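PDB 3PWX: putative flagellar hook-associated protein from Vibrio parahaemolyticus, which is a putative flagellar hook-associated protein of the flagellin family, probably a structural component of the bacterial flagellum. Local coordinates for residues Val47-Leu59 against Val176-Val190. Sequence-based numbering, arbitrary orientation.
Sequences VSESLKSMRDIVL and VDASLNAIDDTMANV. Unlike the reference sequence in segment 47-59: S48 (reference Asn).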
loop_
_atom_site.group_PDB
_atom_site.type_symbol
_atom_site.label_atom_id
_atom_site.label_comp_id
_atom_site.label_asym_id
_atom_site.label_seq_id
_atom_site.Cartn_x
_atom_site.Cartn_y
_atom_site.Cartn_z
ATOM N N VAL A 47 -19.551 12.956 11.485
ATOM C CA VAL A 47 -19.745 11.963 12.541
ATOM C C VAL A 47 -19.175 12.522 13.823
ATOM O O VAL A 47 -19.797 12.387 14.836
ATOM C CB VAL A 47 -19.079 10.581 12.238
ATOM C CG1 VAL A 47 -19.118 9.655 13.453
ATOM C CG2 VAL A 47 -19.760 9.885 11.057
ATOM N N SER A 48 -18.034 13.213 13.805
ATOM C CA SER A 48 -17.497 13.715 15.060
ATOM C C SER A 48 -18.263 14.896 15.668
ATOM O O SER A 48 -18.360 14.976 16.906
ATOM C CB SER A 48 -16.047 14.065 14.941
ATOM O OG SER A 48 -15.957 15.334 14.366
ATOM N N GLU A 49 -18.782 15.804 14.828
ATOM C CA GLU A 49 -19.740 16.868 15.293
ATOM C C GLU A 49 -20.981 16.298 15.927
ATOM O O GLU A 49 -21.438 16.771 16.981
ATOM C CB GLU A 49 -20.153 17.814 14.172
ATOM C CG GLU A 49 -19.157 18.990 13.980
ATOM C CD GLU A 49 -19.179 19.535 12.550
ATOM O OE1 GLU A 49 -19.174 18.700 11.607
ATOM O OE2 GLU A 49 -19.183 20.788 12.363
ATOM N N SER A 50 -21.520 15.258 15.315
ATOM C CA SER A 50 -22.656 14.626 15.903
ATOM C C SER A 50 -22.267 13.964 17.192
ATOM O O SER A 50 -23.051 13.935 18.110
ATOM C CB SER A 50 -23.269 13.616 14.978
ATOM O OG SER A 50 -23.737 14.233 13.812
ATOM N N LEU A 51 -21.058 13.452 17.316
ATOM C CA LEU A 51 -20.759 12.761 18.573
ATOM C C LEU A 51 -20.649 13.767 19.717
ATOM O O LEU A 51 -21.041 13.494 20.849
ATOM C CB LEU A 51 -19.495 11.929 18.475
ATOM C CG LEU A 51 -19.727 10.656 17.695
ATOM C CD1 LEU A 51 -18.320 10.012 17.354
ATOM C CD2 LEU A 51 -20.606 9.701 18.457
ATOM N N LYS A 52 -20.124 14.938 19.370
ATOM C CA LYS A 52 -19.959 16.082 20.237
ATOM C C LYS A 52 -21.340 16.579 20.769
ATOM O O LYS A 52 -21.559 16.636 21.976
ATOM C CB LYS A 52 -19.208 17.132 19.417
ATOM C CG LYS A 52 -18.781 18.326 20.092
ATOM C CD LYS A 52 -17.798 18.038 21.190
ATOM C CE LYS A 52 -18.012 19.022 22.367
ATOM N NZ LYS A 52 -18.452 20.404 21.956
ATOM N N SER A 53 -22.275 16.880 19.878
ATOM C CA SER A 53 -23.597 17.320 20.294
ATOM C C SER A 53 -24.314 16.265 21.122
ATOM O O SER A 53 -25.003 16.578 22.100
ATOM C CB SER A 53 -24.456 17.710 19.099
ATOM O OG SER A 53 -23.673 18.438 18.181
HETATM N N MSE A 54 -24.153 15.002 20.741
HETATM C CA MSE A 54 -24.800 13.967 21.498
HETATM C C MSE A 54 -24.186 13.972 22.906
HETATM O O MSE A 54 -24.907 13.899 23.880
HETATM C CB MSE A 54 -24.642 12.674 20.774
HETATM C CG MSE A 54 -25.090 11.440 21.458
HETATM SE SE MSE A 54 -24.884 9.975 20.133
HETATM C CE MSE A 54 -26.201 10.609 18.844
ATOM N N ARG A 55 -22.871 14.128 23.026
ATOM C CA ARG A 55 -22.278 14.118 24.357
ATOM C C ARG A 55 -22.722 15.316 25.264
ATOM O O ARG A 55 -22.874 15.165 26.470
ATOM C CB ARG A 55 -20.804 14.069 24.227
ATOM C CG ARG A 55 -20.084 13.522 25.378
ATOM C CD ARG A 55 -18.667 13.954 25.122
ATOM N NE ARG A 55 -17.680 13.476 26.080
ATOM C CZ ARG A 55 -16.993 14.248 26.930
ATOM N NH1 ARG A 55 -17.197 15.576 26.979
ATOM N NH2 ARG A 55 -16.083 13.665 27.716
ATOM N N ASP A 56 -22.945 16.481 24.667
ATOM C CA ASP A 56 -23.339 17.666 25.384
ATOM C C ASP A 56 -24.746 17.541 25.983
ATOM O O ASP A 56 -25.043 18.100 27.064
ATOM C CB ASP A 56 -23.308 18.847 24.429
ATOM C CG ASP A 56 -21.901 19.328 24.120
ATOM O OD1 ASP A 56 -20.892 18.913 24.755
ATOM O OD2 ASP A 56 -21.811 20.145 23.193
ATOM N N ILE A 57 -25.597 16.816 25.258
ATOM C CA ILE A 57 -26.970 16.539 25.658
ATOM C C ILE A 57 -27.028 15.543 26.813
ATOM O O ILE A 57 -27.738 15.768 27.815
ATOM C CB ILE A 57 -27.809 15.998 24.472
ATOM C CG1 ILE A 57 -28.112 17.114 23.464
ATOM C CG2 ILE A 57 -29.076 15.320 24.972
ATOM C CD1 ILE A 57 -28.480 16.584 22.081
ATOM N N VAL A 58 -26.316 14.431 26.659
ATOM C CA VAL A 58 -26.108 13.514 27.758
ATOM C C VAL A 58 -25.527 14.252 28.981
ATOM O O VAL A 58 -26.061 14.110 30.087
ATOM C CB VAL A 58 -25.221 12.368 27.340
ATOM C CG1 VAL A 58 -24.881 11.488 28.524
ATOM C CG2 VAL A 58 -25.929 11.575 26.256
ATOM N N LEU A 59 -24.474 15.057 28.773
ATOM C CA LEU A 59 -23.894 15.862 29.849
ATOM C C LEU A 59 -24.922 16.750 30.611
ATOM O O LEU A 59 -24.959 16.714 31.847
ATOM C CB LEU A 59 -22.667 16.654 29.379
ATOM C CG LEU A 59 -21.373 15.874 29.061
ATOM C CD1 LEU A 59 -20.350 16.807 28.496
ATOM C CD2 LEU A 59 -20.764 15.084 30.228
ATOM N N VAL A 176 -26.046 6.501 31.745
ATOM C CA VAL A 176 -25.381 7.782 31.478
ATOM C C VAL A 176 -23.855 7.587 31.328
ATOM O O VAL A 176 -23.285 7.973 30.307
ATOM C CB VAL A 176 -25.768 8.866 32.541
ATOM C CG1 VAL A 176 -24.792 10.082 32.575
ATOM C CG2 VAL A 176 -27.226 9.302 32.323
ATOM N N ASP A 177 -23.215 6.984 32.333
ATOM C CA ASP A 177 -21.772 6.734 32.318
ATOM C C ASP A 177 -21.374 5.728 31.208
ATOM O O ASP A 177 -20.334 5.875 30.602
ATOM C CB ASP A 177 -21.254 6.306 33.704
ATOM C CG ASP A 177 -21.248 7.450 34.710
ATOM O OD1 ASP A 177 -20.531 8.485 34.469
ATOM O OD2 ASP A 177 -21.934 7.318 35.763
ATOM N N ALA A 178 -22.200 4.744 30.900
ATOM C CA ALA A 178 -21.852 3.873 29.763
ATOM C C ALA A 178 -21.936 4.649 28.457
ATOM O O ALA A 178 -21.082 4.498 27.574
ATOM C CB ALA A 178 -22.698 2.610 29.720
ATOM N N SER A 179 -22.918 5.549 28.399
ATOM C CA SER A 179 -23.140 6.390 27.223
ATOM C C SER A 179 -22.011 7.410 26.955
ATOM O O SER A 179 -21.627 7.619 25.800
ATOM C CB SER A 179 -24.479 7.094 27.318
ATOM O OG SER A 179 -25.497 6.157 27.595
ATOM N N LEU A 180 -21.480 8.044 28.005
ATOM C CA LEU A 180 -20.328 8.948 27.804
ATOM C C LEU A 180 -19.072 8.178 27.439
ATOM O O LEU A 180 -18.341 8.576 26.534
ATOM C CB LEU A 180 -20.111 9.855 28.987
ATOM C CG LEU A 180 -21.248 10.848 29.269
ATOM C CD1 LEU A 180 -21.096 11.443 30.691
ATOM C CD2 LEU A 180 -21.369 11.961 28.210
ATOM N N ASN A 181 -18.849 7.045 28.102
ATOM C CA ASN A 181 -17.743 6.149 27.770
ATOM C C ASN A 181 -17.787 5.589 26.326
ATOM O O ASN A 181 -16.736 5.452 25.680
ATOM C CB ASN A 181 -17.604 5.022 28.802
ATOM C CG ASN A 181 -17.321 5.540 30.210
ATOM O OD1 ASN A 181 -16.791 6.627 30.386
ATOM N ND2 ASN A 181 -17.671 4.755 31.209
ATOM N N ALA A 182 -18.980 5.291 25.820
ATOM C CA ALA A 182 -19.118 4.797 24.468
ATOM C C ALA A 182 -18.900 5.919 23.481
ATOM O O ALA A 182 -18.225 5.714 22.401
ATOM C CB ALA A 182 -20.444 4.144 24.256
ATOM N N ILE A 183 -19.404 7.102 23.821
ATOM C CA ILE A 183 -19.130 8.284 23.006
ATOM C C ILE A 183 -17.656 8.635 23.018
ATOM O O ILE A 183 -17.070 8.715 21.955
ATOM C CB ILE A 183 -19.943 9.521 23.410
ATOM C CG1 ILE A 183 -21.442 9.251 23.218
ATOM C CG2 ILE A 183 -19.452 10.712 22.558
ATOM C CD1 ILE A 183 -22.390 10.290 23.778
ATOM N N ASP A 184 -17.045 8.810 24.195
ATOM C CA ASP A 184 -15.569 9.021 24.233
ATOM C C ASP A 184 -14.773 8.021 23.399
ATOM O O ASP A 184 -13.836 8.431 22.717
ATOM C CB ASP A 184 -14.994 9.128 25.651
ATOM C CG ASP A 184 -15.536 10.322 26.377
ATOM O OD1 ASP A 184 -16.165 11.174 25.698
ATOM O OD2 ASP A 184 -15.357 10.426 27.613
ATOM N N ASP A 185 -15.153 6.738 23.420
ATOM C CA ASP A 185 -14.374 5.712 22.691
ATOM C C ASP A 185 -14.544 5.843 21.185
ATOM O O ASP A 185 -13.560 5.777 20.404
ATOM C CB ASP A 185 -14.760 4.297 23.117
ATOM C CG ASP A 185 -14.343 3.998 24.531
ATOM O OD1 ASP A 185 -13.409 4.708 25.012
ATOM O OD2 ASP A 185 -14.944 3.078 25.154
ATOM N N THR A 186 -15.786 6.059 20.771
ATOM C CA THR A 186 -16.029 6.198 19.357
ATOM C C THR A 186 -15.284 7.436 18.858
ATOM O O THR A 186 -14.575 7.405 17.835
ATOM C CB THR A 186 -17.529 6.141 19.015
ATOM O OG1 THR A 186 -18.045 4.940 19.556
ATOM C CG2 THR A 186 -17.765 6.055 17.527
HETATM N N MSE A 187 -15.366 8.493 19.616
HETATM C CA MSE A 187 -14.707 9.716 19.224
HETATM C C MSE A 187 -13.204 9.522 19.019
HETATM O O MSE A 187 -12.648 9.966 18.000
HETATM C CB MSE A 187 -14.984 10.812 20.251
HETATM C CG MSE A 187 -14.253 12.090 19.920
HETATM SE SE MSE A 187 -15.133 13.114 18.499
HETATM C CE MSE A 187 -16.569 13.904 19.700
ATOM N N ALA A 188 -12.549 8.846 19.958
ATOM C CA ALA A 188 -11.140 8.460 19.785
ATOM C C ALA A 188 -10.885 7.679 18.457
ATOM O O ALA A 188 -9.879 7.889 17.717
ATOM C CB ALA A 188 -10.680 7.647 20.976
ATOM N N ASN A 189 -11.805 6.789 18.142
ATOM C CA ASN A 189 -11.628 6.002 16.922
ATOM C C ASN A 189 -11.822 6.907 15.689
ATOM O O ASN A 189 -11.053 6.846 14.723
ATOM C CB ASN A 189 -12.631 4.839 16.900
ATOM C CG ASN A 189 -12.254 3.699 17.834
ATOM O OD1 ASN A 189 -11.201 3.685 18.404
ATOM N ND2 ASN A 189 -13.127 2.730 17.964
ATOM N N VAL A 190 -12.866 7.730 15.708
ATOM C CA VAL A 190 -13.157 8.622 14.578
ATOM C C VAL A 190 -12.001 9.560 14.344
ATOM O O VAL A 190 -11.570 9.744 13.205
ATOM C CB VAL A 190 -14.499 9.417 14.768
ATOM C CG1 VAL A 190 -14.569 10.621 13.826
ATOM C CG2 VAL A 190 -15.636 8.526 14.487
#
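R55 crosses I183 and L180 to reach D184 on helix 172-223. CB rests near the CG2 and CD1 methyls of I183, and R55 CG lies 3.5 Å from L180 CD2, the two side chains meeting at about a right angle. The chain runs extended from CG to NE, which carries the guanidinium past L180 to the carboxylate of D184 at the margin of the interface. There R55 NE donates a bent bond to the syn lone pair of D184 OD1 at 2.8 Å, with OD1 sitting 21° out of the guanidinium plane. NH2 adds two weak bonds, a nearly straight one to OD2 and a bent one to OD1; because the two planes are turned 38° apart, this salt bridge is twisted rather than flat. The segments belong to the long helices 7-61 and 172-223 in the helical bundle of this flagellin-family protein; 47-59 and 176-190 run antiparallel, their axes 10.1 Å apart at closest approach and 160° between directions. Between the two segments L51 is a knob in the hole formed by I183, T186, M187 and V190, its CD1 lying 4.0 Å from T186 CG2. M187, a selenomethionine, bends at chi2 and chi3, bringing CE to 3.7 Å from L51 CB and SE to 3.8 Å from S48 CB. Toward the other end V58 CG1 packs on L180 CD2 at 3.6 Å, while L59 CD2 meets L180 CD1, so L180 is flanked by three residues of the facing helix. Helix 154-166 adds L161 against V58 and V176, and Y81 of helix 71-89 touches M54, whose CG meets I183 CD1 at 3.7 Å.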